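Local coordinates for protein putative oxidoreductase FAD-binding subunit (PDB 4ZOH) that binds flavin-adenine dinucleotide and probably passes electrons through it as the flavoprotein subunit of a molybdopterin-dependent oxidoreductase, at residues I71-I80 with V100-S109; G108-S116 with F146-L155. All coordinates share one frame; numbering follows the deposited sequence.

Contact 1. Residues I71-I80 with V100-S109. With FAD (flavin-adenine dinucleotide), chain H.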
loop_
_atom_site.group_PDB
_atom_site.type_symbol
_atom_site.label_atom_id
_atom_site.label_comp_id
_atom_site.label_asym_id
_atom_site.label_seq_id
_atom_site.Cartn_x
_atom_site.Cartn_y
_atom_site.Cartn_z
ATOM N N ILE B 71 36.818 -21.566 -30.522
ATOM C CA ILE B 71 35.899 -20.664 -29.849
ATOM C C ILE B 71 35.100 -21.506 -28.899
ATOM O O ILE B 71 34.362 -22.405 -29.337
ATOM C CB ILE B 71 34.936 -19.927 -30.825
ATOM C CG1 ILE B 71 35.712 -19.140 -31.853
ATOM C CG2 ILE B 71 33.939 -19.019 -30.046
ATOM C CD1 ILE B 71 34.987 -19.142 -33.162
ATOM N N GLY B 72 35.210 -21.209 -27.608
ATOM C CA GLY B 72 34.416 -21.988 -26.631
ATOM C C GLY B 72 32.929 -21.787 -26.869
ATOM O O GLY B 72 32.510 -20.655 -27.146
ATOM N N ALA B 73 32.126 -22.846 -26.719
ATOM C CA ALA B 73 30.702 -22.711 -26.896
ATOM C C ALA B 73 30.018 -21.650 -26.021
ATOM O O ALA B 73 28.980 -21.149 -26.411
ATOM C CB ALA B 73 29.983 -24.043 -26.724
ATOM N N LEU B 74 30.558 -21.340 -24.851
ATOM C CA LEU B 74 29.869 -20.428 -23.947
ATOM C C LEU B 74 30.313 -18.998 -24.207
ATOM O O LEU B 74 29.824 -18.090 -23.536
ATOM C CB LEU B 74 30.064 -20.788 -22.469
ATOM C CG LEU B 74 29.268 -21.939 -21.845
ATOM C CD1 LEU B 74 29.405 -21.812 -20.343
ATOM C CD2 LEU B 74 27.807 -21.978 -22.207
ATOM N N THR B 75 31.171 -18.782 -25.215
ATOM C CA THR B 75 31.589 -17.418 -25.595
ATOM C C THR B 75 30.418 -16.671 -26.138
ATOM O O THR B 75 29.637 -17.198 -26.971
ATOM C CB THR B 75 32.734 -17.461 -26.612
ATOM O OG1 THR B 75 33.544 -18.565 -26.260
ATOM C CG2 THR B 75 33.613 -16.192 -26.571
ATOM N N THR B 76 30.247 -15.462 -25.598
ATOM C CA THR B 76 29.076 -14.632 -25.900
ATOM C C THR B 76 29.292 -13.861 -27.210
ATOM O O THR B 76 30.451 -13.594 -27.640
ATOM C CB THR B 76 28.824 -13.611 -24.789
ATOM O OG1 THR B 76 29.911 -12.691 -24.749
ATOM C CG2 THR B 76 28.574 -14.279 -23.332
ATOM N N HIS B 77 28.181 -13.422 -27.783
ATOM C CA HIS B 77 28.179 -12.552 -28.969
ATOM C C HIS B 77 29.054 -11.366 -28.781
ATOM O O HIS B 77 29.840 -10.951 -29.698
ATOM C CB HIS B 77 26.736 -12.081 -29.350
ATOM C CG HIS B 77 25.729 -13.205 -29.452
ATOM N ND1 HIS B 77 26.060 -14.461 -29.913
ATOM C CD2 HIS B 77 24.415 -13.268 -29.130
ATOM C CE1 HIS B 77 24.991 -15.243 -29.909
ATOM N NE2 HIS B 77 23.981 -14.552 -29.419
ATOM N N TYR B 78 28.921 -10.786 -27.597
ATOM C CA TYR B 78 29.658 -9.550 -27.311
ATOM C C TYR B 78 31.161 -9.816 -27.419
ATOM O O TYR B 78 31.889 -9.022 -28.029
ATOM C CB TYR B 78 29.312 -8.952 -25.927
ATOM C CG TYR B 78 30.208 -7.788 -25.518
ATOM C CD1 TYR B 78 29.901 -6.491 -25.892
ATOM C CD2 TYR B 78 31.362 -7.996 -24.723
ATOM C CE1 TYR B 78 30.694 -5.427 -25.500
ATOM C CE2 TYR B 78 32.179 -6.928 -24.321
ATOM C CZ TYR B 78 31.831 -5.652 -24.710
ATOM O OH TYR B 78 32.584 -4.584 -24.310
ATOM N N ASN B 79 31.614 -10.911 -26.810
ATOM C CA ASN B 79 33.078 -11.173 -26.762
ATOM C C ASN B 79 33.624 -11.547 -28.146
ATOM O O ASN B 79 34.638 -11.058 -28.530
ATOM C CB ASN B 79 33.435 -12.261 -25.738
ATOM C CG ASN B 79 33.363 -11.756 -24.310
ATOM O OD1 ASN B 79 33.668 -10.615 -24.011
ATOM N ND2 ASN B 79 32.966 -12.627 -23.421
ATOM N N ILE B 80 32.894 -12.364 -28.875
ATOM C CA ILE B 80 33.227 -12.666 -30.279
ATOM C C ILE B 80 33.296 -11.362 -31.090
ATOM O O ILE B 80 34.253 -11.131 -31.810
ATOM C CB ILE B 80 32.225 -13.668 -30.869
ATOM C CG1 ILE B 80 32.354 -14.977 -30.110
ATOM C CG2 ILE B 80 32.440 -13.813 -32.383
ATOM C CD1 ILE B 80 31.312 -16.075 -30.393
ATOM N N VAL B 100 21.041 -8.343 -25.609
ATOM C CA VAL B 100 21.061 -9.692 -26.169
ATOM C C VAL B 100 22.495 -10.217 -26.360
ATOM O O VAL B 100 22.817 -11.351 -25.990
ATOM C CB VAL B 100 20.245 -9.863 -27.471
ATOM C CG1 VAL B 100 20.311 -11.308 -27.957
ATOM C CG2 VAL B 100 18.825 -9.552 -27.219
ATOM N N ARG B 101 23.358 -9.397 -26.917
ATOM C CA ARG B 101 24.706 -9.886 -27.211
ATOM C C ARG B 101 25.558 -10.087 -25.935
ATOM O O ARG B 101 26.548 -10.838 -25.904
ATOM C CB ARG B 101 25.354 -8.905 -28.155
ATOM C CG ARG B 101 24.703 -8.938 -29.543
ATOM C CD ARG B 101 25.563 -8.190 -30.529
ATOM N NE ARG B 101 25.758 -6.801 -30.183
ATOM C CZ ARG B 101 24.899 -5.807 -30.455
ATOM N NH1 ARG B 101 23.755 -6.044 -31.061
ATOM N NH2 ARG B 101 25.193 -4.562 -30.105
ATOM N N ASN B 102 25.180 -9.386 -24.874
ATOM C CA ASN B 102 25.836 -9.568 -23.583
ATOM C C ASN B 102 25.627 -10.936 -23.032
ATOM O O ASN B 102 26.447 -11.410 -22.240
ATOM C CB ASN B 102 25.370 -8.471 -22.634
ATOM C CG ASN B 102 26.053 -7.162 -22.896
ATOM O OD1 ASN B 102 27.212 -7.133 -23.441
ATOM N ND2 ASN B 102 25.391 -6.045 -22.508
ATOM N N MET B 103 24.593 -11.637 -23.478
ATOM C CA MET B 103 24.292 -12.956 -22.895
ATOM C C MET B 103 24.273 -14.107 -23.846
ATOM O O MET B 103 24.662 -15.208 -23.477
ATOM C CB MET B 103 22.922 -12.957 -22.188
ATOM C CG MET B 103 22.842 -11.929 -21.054
ATOM S SD MET B 103 23.585 -12.643 -19.579
ATOM C CE MET B 103 22.232 -13.688 -19.062
ATOM N N GLY B 104 23.773 -13.870 -25.053
ATOM C CA GLY B 104 23.709 -14.940 -26.034
ATOM C C GLY B 104 25.072 -15.562 -26.321
ATOM O O GLY B 104 26.077 -14.857 -26.342
ATOM N N THR B 105 25.104 -16.875 -26.525
ATOM C CA THR B 105 26.361 -17.563 -26.860
ATOM C C THR B 105 26.336 -18.249 -28.241
ATOM O O THR B 105 25.265 -18.641 -28.745
ATOM C CB THR B 105 26.734 -18.626 -25.808
ATOM O OG1 THR B 105 25.885 -19.770 -26.013
ATOM C CG2 THR B 105 26.582 -18.022 -24.302
ATOM N N ILE B 106 27.527 -18.390 -28.832
ATOM C CA ILE B 106 27.694 -19.098 -30.160
ATOM C C ILE B 106 27.209 -20.555 -30.062
ATOM O O ILE B 106 26.472 -20.982 -30.937
ATOM C CB ILE B 106 29.148 -19.038 -30.743
ATOM C CG1 ILE B 106 29.215 -19.713 -32.147
ATOM C CG2 ILE B 106 30.139 -19.609 -29.744
ATOM C CD1 ILE B 106 30.417 -19.287 -32.956
ATOM N N GLY B 107 27.541 -21.268 -28.981
ATOM C CA GLY B 107 27.017 -22.657 -28.775
ATOM C C GLY B 107 25.494 -22.728 -28.763
ATOM O O GLY B 107 24.887 -23.623 -29.369
ATOM N N GLY B 108 24.843 -21.761 -28.107
ATOM C CA GLY B 108 23.365 -21.813 -28.017
ATOM C C GLY B 108 22.733 -21.359 -29.328
ATOM O O GLY B 108 21.673 -21.806 -29.661
ATOM N N SER B 109 23.356 -20.424 -30.056
ATOM C CA SER B 109 22.759 -19.953 -31.331
ATOM C C SER B 109 22.717 -21.127 -32.349
ATOM O O SER B 109 21.660 -21.400 -32.995
ATOM C CB SER B 109 23.586 -18.775 -31.848
ATOM O OG SER B 109 23.124 -18.366 -33.090
HETATM P PA FAD H . 20.014 -20.724 -24.977
HETATM O O1A FAD H . 18.750 -19.950 -25.140
HETATM O O2A FAD H . 20.611 -20.954 -23.655
HETATM O O5B FAD H . 19.843 -22.141 -25.611
HETATM C C5B FAD H . 19.223 -22.280 -26.925
HETATM C C4B FAD H . 19.154 -23.859 -27.312
HETATM O O4B FAD H . 20.486 -24.513 -27.297
HETATM C C3B FAD H . 18.376 -24.581 -26.218
HETATM O O3B FAD H . 17.580 -25.580 -26.807
HETATM C C2B FAD H . 19.451 -25.156 -25.265
HETATM O O2B FAD H . 19.031 -26.313 -24.531
HETATM C C1B FAD H . 20.520 -25.562 -26.220
HETATM N N9A FAD H . 21.927 -25.317 -25.923
HETATM C C8A FAD H . 22.504 -24.211 -25.460
HETATM N N7A FAD H . 23.845 -24.391 -25.425
HETATM C C5A FAD H . 24.098 -25.639 -25.887
HETATM C C6A FAD H . 25.275 -26.386 -26.104
HETATM N N6A FAD H . 26.441 -25.807 -25.830
HETATM N N1A FAD H . 25.190 -27.645 -26.575
HETATM C C2A FAD H . 24.001 -28.202 -26.920
HETATM N N3A FAD H . 22.869 -27.520 -26.717
HETATM C C4A FAD H . 22.883 -26.235 -26.208
HETATM N N1 FAD H . 19.868 -14.270 -32.904
HETATM C C2 FAD H . 20.371 -13.948 -34.161
HETATM O O2 FAD H . 21.049 -14.762 -34.753
HETATM N N3 FAD H . 20.118 -12.736 -34.729
HETATM C C4 FAD H . 19.348 -11.820 -34.093
HETATM O O4 FAD H . 19.190 -10.719 -34.633
HETATM C C4X FAD H . 18.802 -12.142 -32.832
HETATM N N5 FAD H . 18.025 -11.210 -32.180
HETATM C C5X FAD H . 17.461 -11.561 -30.916
HETATM C C6 FAD H . 16.626 -10.636 -30.298
HETATM C C7 FAD H . 16.078 -10.927 -29.040
HETATM C C7M FAD H . 15.166 -9.848 -28.414
HETATM C C8 FAD H . 16.344 -12.167 -28.425
HETATM C C8M FAD H . 15.747 -12.576 -27.051
HETATM C C9 FAD H . 17.147 -13.124 -29.073
HETATM C C9A FAD H . 17.721 -12.809 -30.308
HETATM N N10 FAD H . 18.537 -13.734 -30.996
HETATM C C10 FAD H . 19.066 -13.366 -32.247
HETATM C "C1'" FAD H . 18.848 -15.052 -30.454
HETATM C "C2'" FAD H . 20.099 -15.005 -29.556
HETATM O "O2'" FAD H . 21.252 -14.859 -30.412
HETATM C "C3'" FAD H . 20.220 -16.248 -28.631
HETATM O "O3'" FAD H . 21.203 -15.896 -27.655
HETATM C "C4'" FAD H . 20.673 -17.506 -29.355
HETATM O "O4'" FAD H . 19.796 -17.727 -30.459
HETATM C "C5'" FAD H . 20.668 -18.744 -28.433
HETATM O "O5'" FAD H . 21.916 -18.687 -27.693
HETATM P P FAD H . 21.899 -18.765 -26.119
HETATM O O1P FAD H . 23.306 -18.954 -25.656
HETATM O O2P FAD H . 21.150 -17.622 -25.550
HETATM O O3P FAD H . 21.127 -20.136 -25.978
HETATM O O HOH W 1 29.356 -10.846 -22.767
#
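His77 lays its imidazole against the backbone of Gly104, whose carbonyl O sits 3.4 Å above the ring plane over its centre, while Arg101 CA and Ser109 CB lie at the ring edge. With CG anti to its own carbonyl carbon (chi1 -51°), the ring reaches the cofactor, and NE2 shares a 2.9 Å hydrogen bond with FAD O2'; at the other nitrogen, ND1 is hydrogen-bonded to Tyr119 OH, so both ring nitrogens are engaged, which argues for this ring orientation. Thr105 OG1 donates to FAD O1P at 2.7 Å, the Thr105 amide binds the same oxygen, and OG1 also accepts from Gly108 N as an N-cap. Ile106 crosses Ile80 at about a right angle, CB meeting Ile80 CD1 at 3.7 Å, and Ile106 CG2 touches Ile71 CG2. Main-chain bonds lock the backbones: His77 N to Gly104 O is 2.9 Å, and Ile106 N meets Thr75 O almost head-on (C=O...N 175°). Tyr78 OH turns to an acidic side chain of another protein's chain. Thr105, at the N-cap of helix 106-112, thus holds a phosphate oxygen by both amide and hydroxyl, forming part of the FAD pyrophosphate site in a domain of the molybdopterin dehydrogenase FAD-binding family.

Contact 2. Residues G108-S116 with F146-L155. With FAD (flavin-adenine dinucleotide), chain H.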
loop_
_atom_site.group_PDB
_atom_site.type_symbol
_atom_site.label_atom_id
_atom_site.label_comp_id
_atom_site.label_asym_id
_atom_site.label_seq_id
_atom_site.Cartn_x
_atom_site.Cartn_y
_atom_site.Cartn_z
ATOM N N GLY B 108 24.843 -21.761 -28.107
ATOM C CA GLY B 108 23.365 -21.813 -28.017
ATOM C C GLY B 108 22.733 -21.359 -29.328
ATOM O O GLY B 108 21.673 -21.806 -29.661
ATOM N N SER B 109 23.356 -20.424 -30.056
ATOM C CA SER B 109 22.759 -19.953 -31.331
ATOM C C SER B 109 22.717 -21.127 -32.349
ATOM O O SER B 109 21.660 -21.400 -32.995
ATOM C CB SER B 109 23.586 -18.775 -31.848
ATOM O OG SER B 109 23.124 -18.366 -33.090
ATOM N N ILE B 110 23.837 -21.852 -32.437
ATOM C CA ILE B 110 23.936 -22.939 -33.392
ATOM C C ILE B 110 23.232 -24.194 -32.906
ATOM O O ILE B 110 22.826 -24.999 -33.743
ATOM C CB ILE B 110 25.383 -23.240 -33.865
ATOM C CG1 ILE B 110 26.239 -23.928 -32.809
ATOM C CG2 ILE B 110 26.098 -21.993 -34.432
ATOM C CD1 ILE B 110 27.568 -24.391 -33.418
ATOM N N SER B 111 23.084 -24.385 -31.580
ATOM C CA SER B 111 22.278 -25.532 -31.113
ATOM C C SER B 111 20.791 -25.256 -31.315
ATOM O O SER B 111 20.002 -26.156 -31.506
ATOM C CB SER B 111 22.590 -25.917 -29.692
ATOM O OG SER B 111 23.990 -26.134 -29.534
ATOM N N HIS B 112 20.436 -23.981 -31.396
ATOM C CA HIS B 112 19.043 -23.605 -31.583
ATOM C C HIS B 112 18.591 -23.637 -33.044
ATOM O O HIS B 112 17.479 -24.106 -33.329
ATOM C CB HIS B 112 18.807 -22.217 -30.935
ATOM C CG HIS B 112 17.422 -21.690 -31.131
ATOM N ND1 HIS B 112 16.303 -22.329 -30.627
ATOM C CD2 HIS B 112 16.979 -20.562 -31.742
ATOM C CE1 HIS B 112 15.229 -21.634 -30.957
ATOM N NE2 HIS B 112 15.611 -20.546 -31.612
ATOM N N LEU B 113 19.433 -23.113 -33.956
ATOM C CA LEU B 113 19.195 -23.184 -35.433
ATOM C C LEU B 113 17.971 -22.480 -35.987
ATOM O O LEU B 113 17.265 -23.011 -36.863
ATOM C CB LEU B 113 19.223 -24.611 -35.976
ATOM C CG LEU B 113 20.596 -25.267 -36.084
ATOM C CD1 LEU B 113 20.385 -26.587 -36.817
ATOM C CD2 LEU B 113 21.618 -24.397 -36.839
ATOM N N ASP B 114 17.730 -21.267 -35.505
ATOM C CA ASP B 114 16.745 -20.441 -36.171
ATOM C C ASP B 114 17.224 -20.162 -37.613
ATOM O O ASP B 114 18.338 -19.701 -37.798
ATOM C CB ASP B 114 16.554 -19.128 -35.423
ATOM C CG ASP B 114 15.401 -18.348 -35.943
ATOM O OD1 ASP B 114 15.396 -17.885 -37.127
ATOM O OD2 ASP B 114 14.480 -18.213 -35.149
ATOM N N PRO B 115 16.370 -20.410 -38.615
ATOM C CA PRO B 115 16.808 -20.220 -40.003
ATOM C C PRO B 115 17.041 -18.755 -40.400
ATOM O O PRO B 115 17.436 -18.485 -41.559
ATOM C CB PRO B 115 15.654 -20.825 -40.825
ATOM C CG PRO B 115 14.473 -20.687 -39.942
ATOM C CD PRO B 115 14.978 -20.899 -38.539
ATOM N N SER B 116 16.791 -17.817 -39.485
ATOM C CA SER B 116 17.187 -16.424 -39.751
ATOM C C SER B 116 18.314 -15.940 -38.892
ATOM O O SER B 116 18.587 -14.768 -38.900
ATOM C CB SER B 116 16.014 -15.463 -39.570
ATOM O OG SER B 116 14.940 -15.953 -40.302
ATOM N N PHE B 146 26.167 -30.459 -39.495
ATOM C CA PHE B 146 25.607 -30.241 -38.161
ATOM C C PHE B 146 24.186 -29.656 -38.259
ATOM O O PHE B 146 23.259 -30.055 -37.520
ATOM C CB PHE B 146 26.540 -29.367 -37.347
ATOM C CG PHE B 146 26.023 -29.021 -35.989
ATOM C CD1 PHE B 146 26.098 -29.944 -34.940
ATOM C CD2 PHE B 146 25.491 -27.749 -35.736
ATOM C CE1 PHE B 146 25.618 -29.627 -33.666
ATOM C CE2 PHE B 146 25.008 -27.432 -34.473
ATOM C CZ PHE B 146 25.090 -28.362 -33.436
ATOM N N ALA B 147 24.007 -28.779 -39.234
ATOM C CA ALA B 147 22.744 -28.112 -39.429
ATOM C C ALA B 147 21.779 -28.952 -40.256
ATOM O O ALA B 147 21.516 -28.669 -41.412
ATOM C CB ALA B 147 22.959 -26.697 -39.986
ATOM N N LYS B 148 21.234 -29.988 -39.627
ATOM C CA LYS B 148 20.340 -30.930 -40.307
ATOM C C LYS B 148 19.057 -30.320 -40.899
ATOM O O LYS B 148 18.608 -30.770 -41.939
ATOM C CB LYS B 148 20.001 -32.078 -39.371
ATOM C CG LYS B 148 21.201 -32.946 -38.980
ATOM C CD LYS B 148 20.861 -34.040 -37.957
ATOM C CE LYS B 148 19.673 -34.924 -38.331
ATOM N NZ LYS B 148 18.773 -35.169 -37.161
ATOM N N ASP B 149 18.465 -29.307 -40.263
ATOM C CA ASP B 149 17.226 -28.663 -40.790
ATOM C C ASP B 149 16.922 -27.468 -39.851
ATOM O O ASP B 149 17.569 -27.345 -38.820
ATOM C CB ASP B 149 16.059 -29.686 -40.819
ATOM C CG ASP B 149 14.872 -29.276 -41.714
ATOM O OD1 ASP B 149 14.749 -28.167 -42.287
ATOM O OD2 ASP B 149 13.965 -30.100 -41.802
ATOM N N MET B 150 15.995 -26.573 -40.198
ATOM C CA MET B 150 15.603 -25.542 -39.238
ATOM C C MET B 150 15.403 -26.197 -37.853
ATOM O O MET B 150 14.793 -27.267 -37.754
ATOM C CB MET B 150 14.348 -24.793 -39.683
ATOM C CG MET B 150 13.183 -25.673 -40.100
ATOM S SD MET B 150 11.900 -24.583 -40.611
ATOM C CE MET B 150 10.741 -25.745 -41.362
ATOM N N PHE B 151 16.020 -25.605 -36.823
ATOM C CA PHE B 151 15.819 -25.984 -35.416
ATOM C C PHE B 151 16.268 -27.410 -35.144
ATOM O O PHE B 151 15.963 -27.965 -34.082
ATOM C CB PHE B 151 14.343 -25.758 -34.969
ATOM C CG PHE B 151 13.846 -24.347 -35.173
ATOM C CD1 PHE B 151 14.306 -23.306 -34.360
ATOM C CD2 PHE B 151 12.891 -24.053 -36.175
ATOM C CE1 PHE B 151 13.854 -21.987 -34.560
ATOM C CE2 PHE B 151 12.446 -22.740 -36.388
ATOM C CZ PHE B 151 12.929 -21.704 -35.568
ATOM N N THR B 152 16.993 -28.007 -36.089
ATOM C CA THR B 152 17.354 -29.437 -35.980
ATOM C C THR B 152 18.871 -29.651 -36.103
ATOM O O THR B 152 19.363 -29.948 -37.192
ATOM C CB THR B 152 16.595 -30.296 -37.002
ATOM O OG1 THR B 152 15.251 -29.834 -37.075
ATOM C CG2 THR B 152 16.581 -31.798 -36.612
ATOM N N PRO B 153 19.608 -29.471 -34.984
ATOM C CA PRO B 153 21.047 -29.715 -34.926
ATOM C C PRO B 153 21.340 -31.213 -34.871
ATOM O O PRO B 153 20.452 -31.984 -34.566
ATOM C CB PRO B 153 21.456 -29.060 -33.601
ATOM C CG PRO B 153 20.248 -29.253 -32.733
ATOM C CD PRO B 153 19.080 -29.042 -33.666
ATOM N N ASP B 154 22.578 -31.590 -35.177
ATOM C CA ASP B 154 23.040 -32.990 -35.134
ATOM C C ASP B 154 23.584 -33.240 -33.743
ATOM O O ASP B 154 24.816 -33.281 -33.504
ATOM C CB ASP B 154 24.118 -33.234 -36.210
ATOM C CG ASP B 154 24.872 -34.559 -36.019
ATOM O OD1 ASP B 154 24.220 -35.592 -35.758
ATOM O OD2 ASP B 154 26.118 -34.553 -36.105
ATOM N N LEU B 155 22.641 -33.385 -32.819
ATOM C CA LEU B 155 22.950 -33.534 -31.404
ATOM C C LEU B 155 22.079 -34.617 -30.855
ATOM O O LEU B 155 20.885 -34.661 -31.102
ATOM C CB LEU B 155 22.681 -32.230 -30.631
ATOM C CG LEU B 155 23.755 -31.144 -30.719
ATOM C CD1 LEU B 155 23.213 -29.834 -30.157
ATOM C CD2 LEU B 155 25.064 -31.534 -30.043
HETATM P PA FAD H . 20.014 -20.724 -24.977
HETATM O O1A FAD H . 18.750 -19.950 -25.140
HETATM O O2A FAD H . 20.611 -20.954 -23.655
HETATM O O5B FAD H . 19.843 -22.141 -25.611
HETATM C C5B FAD H . 19.223 -22.280 -26.925
HETATM C C4B FAD H . 19.154 -23.859 -27.312
HETATM O O4B FAD H . 20.486 -24.513 -27.297
HETATM C C3B FAD H . 18.376 -24.581 -26.218
HETATM O O3B FAD H . 17.580 -25.580 -26.807
HETATM C C2B FAD H . 19.451 -25.156 -25.265
HETATM O O2B FAD H . 19.031 -26.313 -24.531
HETATM C C1B FAD H . 20.520 -25.562 -26.220
HETATM N N9A FAD H . 21.927 -25.317 -25.923
HETATM C C8A FAD H . 22.504 -24.211 -25.460
HETATM N N7A FAD H . 23.845 -24.391 -25.425
HETATM C C5A FAD H . 24.098 -25.639 -25.887
HETATM C C6A FAD H . 25.275 -26.386 -26.104
HETATM N N6A FAD H . 26.441 -25.807 -25.830
HETATM N N1A FAD H . 25.190 -27.645 -26.575
HETATM C C2A FAD H . 24.001 -28.202 -26.920
HETATM N N3A FAD H . 22.869 -27.520 -26.717
HETATM C C4A FAD H . 22.883 -26.235 -26.208
HETATM N N1 FAD H . 19.868 -14.270 -32.904
HETATM C C2 FAD H . 20.371 -13.948 -34.161
HETATM O O2 FAD H . 21.049 -14.762 -34.753
HETATM N N3 FAD H . 20.118 -12.736 -34.729
HETATM C C4 FAD H . 19.348 -11.820 -34.093
HETATM O O4 FAD H . 19.190 -10.719 -34.633
HETATM C C4X FAD H . 18.802 -12.142 -32.832
HETATM N N5 FAD H . 18.025 -11.210 -32.180
HETATM C C5X FAD H . 17.461 -11.561 -30.916
HETATM C C6 FAD H . 16.626 -10.636 -30.298
HETATM C C7 FAD H . 16.078 -10.927 -29.040
HETATM C C7M FAD H . 15.166 -9.848 -28.414
HETATM C C8 FAD H . 16.344 -12.167 -28.425
HETATM C C8M FAD H . 15.747 -12.576 -27.051
HETATM C C9 FAD H . 17.147 -13.124 -29.073
HETATM C C9A FAD H . 17.721 -12.809 -30.308
HETATM N N10 FAD H . 18.537 -13.734 -30.996
HETATM C C10 FAD H . 19.066 -13.366 -32.247
HETATM C "C1'" FAD H . 18.848 -15.052 -30.454
HETATM C "C2'" FAD H . 20.099 -15.005 -29.556
HETATM O "O2'" FAD H . 21.252 -14.859 -30.412
HETATM C "C3'" FAD H . 20.220 -16.248 -28.631
HETATM O "O3'" FAD H . 21.203 -15.896 -27.655
HETATM C "C4'" FAD H . 20.673 -17.506 -29.355
HETATM O "O4'" FAD H . 19.796 -17.727 -30.459
HETATM C "C5'" FAD H . 20.668 -18.744 -28.433
HETATM O "O5'" FAD H . 21.916 -18.687 -27.693
HETATM P P FAD H . 21.899 -18.765 -26.119
HETATM O O1P FAD H . 23.306 -18.954 -25.656
HETATM O O2P FAD H . 21.150 -17.622 -25.550
HETATM O O3P FAD H . 21.127 -20.136 -25.978
#
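The exit of the FAD-contacting helix 106-112 meets a type II beta turn, Asp149 to Thr152, that links two short strands; Leu113, with positive phi, leads the chain out of the helix and past the turn. One backbone bond joins them, Phe151 N to Leu113 O at 2.9 Å, its donor standing above the carbonyl plane. Leu113 CD1 packs against the hairpin, 3.5 Å from Pro153 N and equally near Asp149 O. Phe151 leans back over the helix end: with CG anti to its carbonyl carbon (chi1 -56°), the ring sends its edge toward the face of His112, an offset T-shaped pair with planes at 66° and centroids 5.3 Å apart. Leu113 O lies over one face of the phenyl ring, off-centre, and Pro115 CD packs 3.7 Å from Phe151 CZ. Asp114 runs alongside the phenyl, carboxylate and ring planes 77° apart, with Asp114 OD2 3.8 Å from Phe151 CZ, and its OD1 accepts from Ser116 N at 2.7 Å through the anti lone pair, an Asx turn. Replacing Asp114 by alanine would take away both the acceptor of Ser116 N and the carboxylate beside the phenyl, and the turn is likely to lose its hold. Deeper in, Ile110 O meets the edge of Phe146 at CE2, 3.3 Å away. Ile110 and Phe146 also rest on strands 129-134 and 160-167, while Ile110 touches Leu123 of helix 119-125.

In the fold
From the N terminus, strand 68-72 leaves the five-stranded antiparallel sheet and turns into helix 77-81. After helix 88-93 the chain comes back, and contact 1 closes this loop where helices 98-103 and 106-112 meet residues 71-80. Contact 2 opens on the same helix 106-112, with Gly108 and Ser109 common to both, so the two contacts follow in series and neither nests nor crosses. Its loop takes in helix 119-125, strands 129-134 and 137-142 and helix 143-146 before closing at the hairpin 147-153. Their centres lie about 15 Å apart, and FAD touches both. Helix 106-112 thus ties strand 68-72 and helix 77-81, through contact 1, to the small hairpin 147-153, through contact 2.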